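Local coordinates for single-stranded DNA-binding protein DdrB (Deinococcus radiodurans, PDB 4NOE), which binds single-stranded DNA and assists the accurate annealing of DNA strands, probably as part of the response to DNA damage, at residues Ile11-Ala16 with Leu38-Gly43. Residues are numbered along the deposited sequence; the frame is centred on the assembly and turned at random.
Sequences ITDLGA and LGWTSG
Thr12 OG1 accepts two backbone N-H groups of its own loop, from Leu14 and from Ala16, while the methyl of the same side chain lies against Trp40. The first of these bonds makes an ST turn, and it lies within the type I turn that carries the chain from Thr12 to Gly15 between strands 6-11 and 17-22. OG1 stands between the backbone N and the carbonyl carbon (chi1 71°), facing back into the turn, whereas CG2, on the other branch, settles over the indole. Thr12 CG2 sits 3.6 Å from the centroid of the six-membered ring of Trp40, almost on the ring normal, a CH-pi contact. On the opposite face, Leu38 CD1 approaches toward the rim, 4.2 Å from the ring plane. Trp40 NE1 donates a weak, bent bond of 3.2 Å to Asp13 OD1: the carboxylate and ring planes are nearly parallel, 11° apart, but offset, so that OD1 is tilted out of the indole plane and the N-H meets it at 129°. Beside the ring the backbones join in one antiparallel hydrogen-bonded pair, Ile11 with Thr41. Ile11 N lies 2.6 Å from Thr41 O in a nearly straight bond; the return bond from Thr41 N to Ile11 O is less certain, because the position of that oxygen is. Gly39, at positive phi in a Schellman motif, ends helix 28-37 and turns the chain toward this bridge. Thr41 OG1 and Thr12 O both bond to Arg82, tying the two loops to a third part of the chain. Thr12 thus uses its two branches differently: the doubly bonded hydroxyl fixes the rotation that holds CG2 over the indole, while Asp13 shares its carboxylate between Trp40 and, through an OD2 hydrogen bond, Tyr144 OH of a neighbouring subunit, linking the loop to the subunit interface.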
ATOM      1  N   ILE E  11       5.511 -28.736  15.210  1.00 12.45           N
ATOM      2  CA  ILE E  11       4.178 -28.213  15.354  1.00 10.67           C
ATOM      3  C   ILE E  11       3.281 -29.412  15.064  1.00 22.13           C
ATOM      4  O   ILE E  11       3.358 -30.003  13.984  1.00 19.73           O
ATOM      5  CB  ILE E  11       3.895 -27.114  14.333  1.00 12.84           C
ATOM      6  CG1 ILE E  11       4.838 -25.926  14.541  1.00 17.59           C
ATOM      7  CG2 ILE E  11       2.442 -26.658  14.447  1.00 10.21           C
ATOM      8  CD1 ILE E  11       4.659 -25.221  15.889  1.00 19.23           C
ATOM      9  N   THR E  12       2.465 -29.803  16.033  1.00 18.27           N
ATOM     10  CA  THR E  12       1.679 -31.022  15.906  1.00 14.79           C
ATOM     11  C   THR E  12       0.473 -30.809  14.998  1.00 14.99           C
ATOM     12  O   THR E  12       0.221 -29.694  14.520  1.00 14.31           O
ATOM     13  CB  THR E  12       1.163 -31.502  17.290  1.00 18.18           C
ATOM     14  OG1 THR E  12       0.141 -30.602  17.749  1.00 13.18           O
ATOM     15  CG2 THR E  12       2.297 -31.516  18.304  1.00 13.80           C
ATOM     16  N   ASP E  13      -0.293 -31.874  14.787  1.00 18.48           N
ATOM     17  CA  ASP E  13      -1.522 -31.792  13.997  1.00 21.03           C
ATOM     18  C   ASP E  13      -2.519 -30.835  14.640  1.00 22.18           C
ATOM     19  O   ASP E  13      -3.398 -30.318  13.962  1.00 24.96           O
ATOM     20  CB  ASP E  13      -2.152 -33.179  13.847  1.00 14.88           C
ATOM     21  CG  ASP E  13      -2.408 -33.851  15.187  1.00 24.42           C
ATOM     22  OD1 ASP E  13      -1.460 -33.983  15.990  1.00 23.11           O
ATOM     23  OD2 ASP E  13      -3.561 -34.239  15.451  1.00 28.70           O
ATOM     24  N   LEU E  14      -2.374 -30.593  15.942  1.00 19.95           N
ATOM     25  CA  LEU E  14      -3.226 -29.624  16.649  1.00 17.59           C
ATOM     26  C   LEU E  14      -2.542 -28.265  16.772  1.00 15.57           C
ATOM     27  O   LEU E  14      -2.988 -27.393  17.533  1.00 16.84           O
ATOM     28  CB  LEU E  14      -3.587 -30.136  18.048  1.00 18.35           C
ATOM     29  CG  LEU E  14      -4.937 -30.821  18.297  1.00 26.85           C
ATOM     30  CD1 LEU E  14      -5.815 -30.905  17.053  1.00 27.25           C
ATOM     31  CD2 LEU E  14      -4.742 -32.195  18.895  1.00 24.07           C
ATOM     32  N   GLY E  15      -1.460 -28.072  16.028  1.00 13.83           N
ATOM     33  CA  GLY E  15      -0.778 -26.788  16.039  1.00 12.52           C
ATOM     34  C   GLY E  15       0.111 -26.538  17.248  1.00 18.45           C
ATOM     35  O   GLY E  15       0.774 -25.491  17.334  1.00 15.65           O
ATOM     36  N   ALA E  16       0.159 -27.499  18.167  1.00 15.43           N
ATOM     37  CA  ALA E  16       0.934 -27.334  19.400  1.00 16.88           C
ATOM     38  C   ALA E  16       2.431 -27.372  19.175  1.00 16.96           C
ATOM     39  O   ALA E  16       2.921 -28.134  18.333  1.00 14.39           O
ATOM     40  CB  ALA E  16       0.538 -28.390  20.453  1.00 12.52           C
ATOM     41  N   LEU E  38       2.198 -38.577  11.391  1.00 21.62           N
ATOM     42  CA  LEU E  38       1.085 -38.039  12.178  1.00 24.86           C
ATOM     43  C   LEU E  38       0.706 -36.634  11.714  1.00 28.36           C
ATOM     44  O   LEU E  38      -0.217 -36.021  12.257  1.00 27.44           O
ATOM     45  CB  LEU E  38       1.422 -38.025  13.672  1.00 21.68           C
ATOM     46  CG  LEU E  38       1.662 -39.389  14.329  1.00 34.21           C
ATOM     47  CD1 LEU E  38       1.985 -39.216  15.805  1.00 37.66           C
ATOM     48  CD2 LEU E  38       0.461 -40.316  14.140  1.00 29.09           C
ATOM     49  N   GLY E  39       1.424 -36.126  10.716  1.00 25.33           N
ATOM     50  CA  GLY E  39       1.182 -34.784  10.212  1.00 19.98           C
ATOM     51  C   GLY E  39       1.871 -33.714  11.044  1.00 20.37           C
ATOM     52  O   GLY E  39       1.541 -32.535  10.948  1.00 23.77           O
ATOM     53  N   TRP E  40       2.835 -34.108  11.866  1.00 17.12           N
ATOM     54  CA  TRP E  40       3.610 -33.109  12.580  1.00 17.99           C
ATOM     55  C   TRP E  40       4.660 -32.529  11.644  1.00 20.00           C
ATOM     56  O   TRP E  40       5.255 -33.253  10.852  1.00 15.67           O
ATOM     57  CB  TRP E  40       4.322 -33.710  13.786  1.00 18.50           C
ATOM     58  CG  TRP E  40       3.436 -34.176  14.884  1.00 17.15           C
ATOM     59  CD1 TRP E  40       2.103 -34.505  14.804  1.00 18.57           C
ATOM     60  CD2 TRP E  40       3.825 -34.397  16.241  1.00 15.10           C
ATOM     61  NE1 TRP E  40       1.648 -34.922  16.037  1.00 16.49           N
ATOM     62  CE2 TRP E  40       2.682 -34.860  16.934  1.00 19.68           C
ATOM     63  CE3 TRP E  40       5.025 -34.247  16.939  1.00 16.43           C
ATOM     64  CZ2 TRP E  40       2.714 -35.171  18.294  1.00 16.54           C
ATOM     65  CZ3 TRP E  40       5.057 -34.562  18.282  1.00 16.38           C
ATOM     66  CH2 TRP E  40       3.903 -35.016  18.949  1.00 18.20           C
ATOM     67  N   THR E  41       4.901 -31.227  11.757  1.00 20.48           N
ATOM     68  CA  THR E  41       5.908 -30.570  10.937  1.00 17.66           C
ATOM     69  C   THR E  41       6.921 -29.873  11.818  1.00 14.33           C
ATOM     70  O   THR E  41       6.629 -29.543  12.971  1.00 18.19           O
ATOM     71  CB  THR E  41       5.278 -29.507  10.002  1.00 15.29           C
ATOM     72  OG1 THR E  41       4.567 -28.537  10.783  1.00 13.39           O
ATOM     73  CG2 THR E  41       4.330 -30.159   9.028  1.00  8.11           C
ATOM     74  N   SER E  42       8.109 -29.630  11.274  1.00 15.37           N
ATOM     75  CA  SER E  42       9.151 -28.921  12.014  1.00 17.04           C
ATOM     76  C   SER E  42       9.691 -27.766  11.186  1.00 15.22           C
ATOM     77  O   SER E  42      10.124 -27.969  10.055  1.00 19.19           O
ATOM     78  CB  SER E  42      10.299 -29.862  12.331  1.00  9.07           C
ATOM     79  OG  SER E  42      11.260 -29.194  13.135  1.00 13.34           O
ATOM     80  N   GLY E  43       9.677 -26.554  11.729  1.00 13.75           N
ATOM     81  CA  GLY E  43      10.170 -25.415  10.967  1.00  9.01           C
ATOM     82  C   GLY E  43       9.138 -24.926   9.967  1.00 19.73           C
ATOM     83  O   GLY E  43       7.998 -25.398   9.974  1.00 22.56           O
TER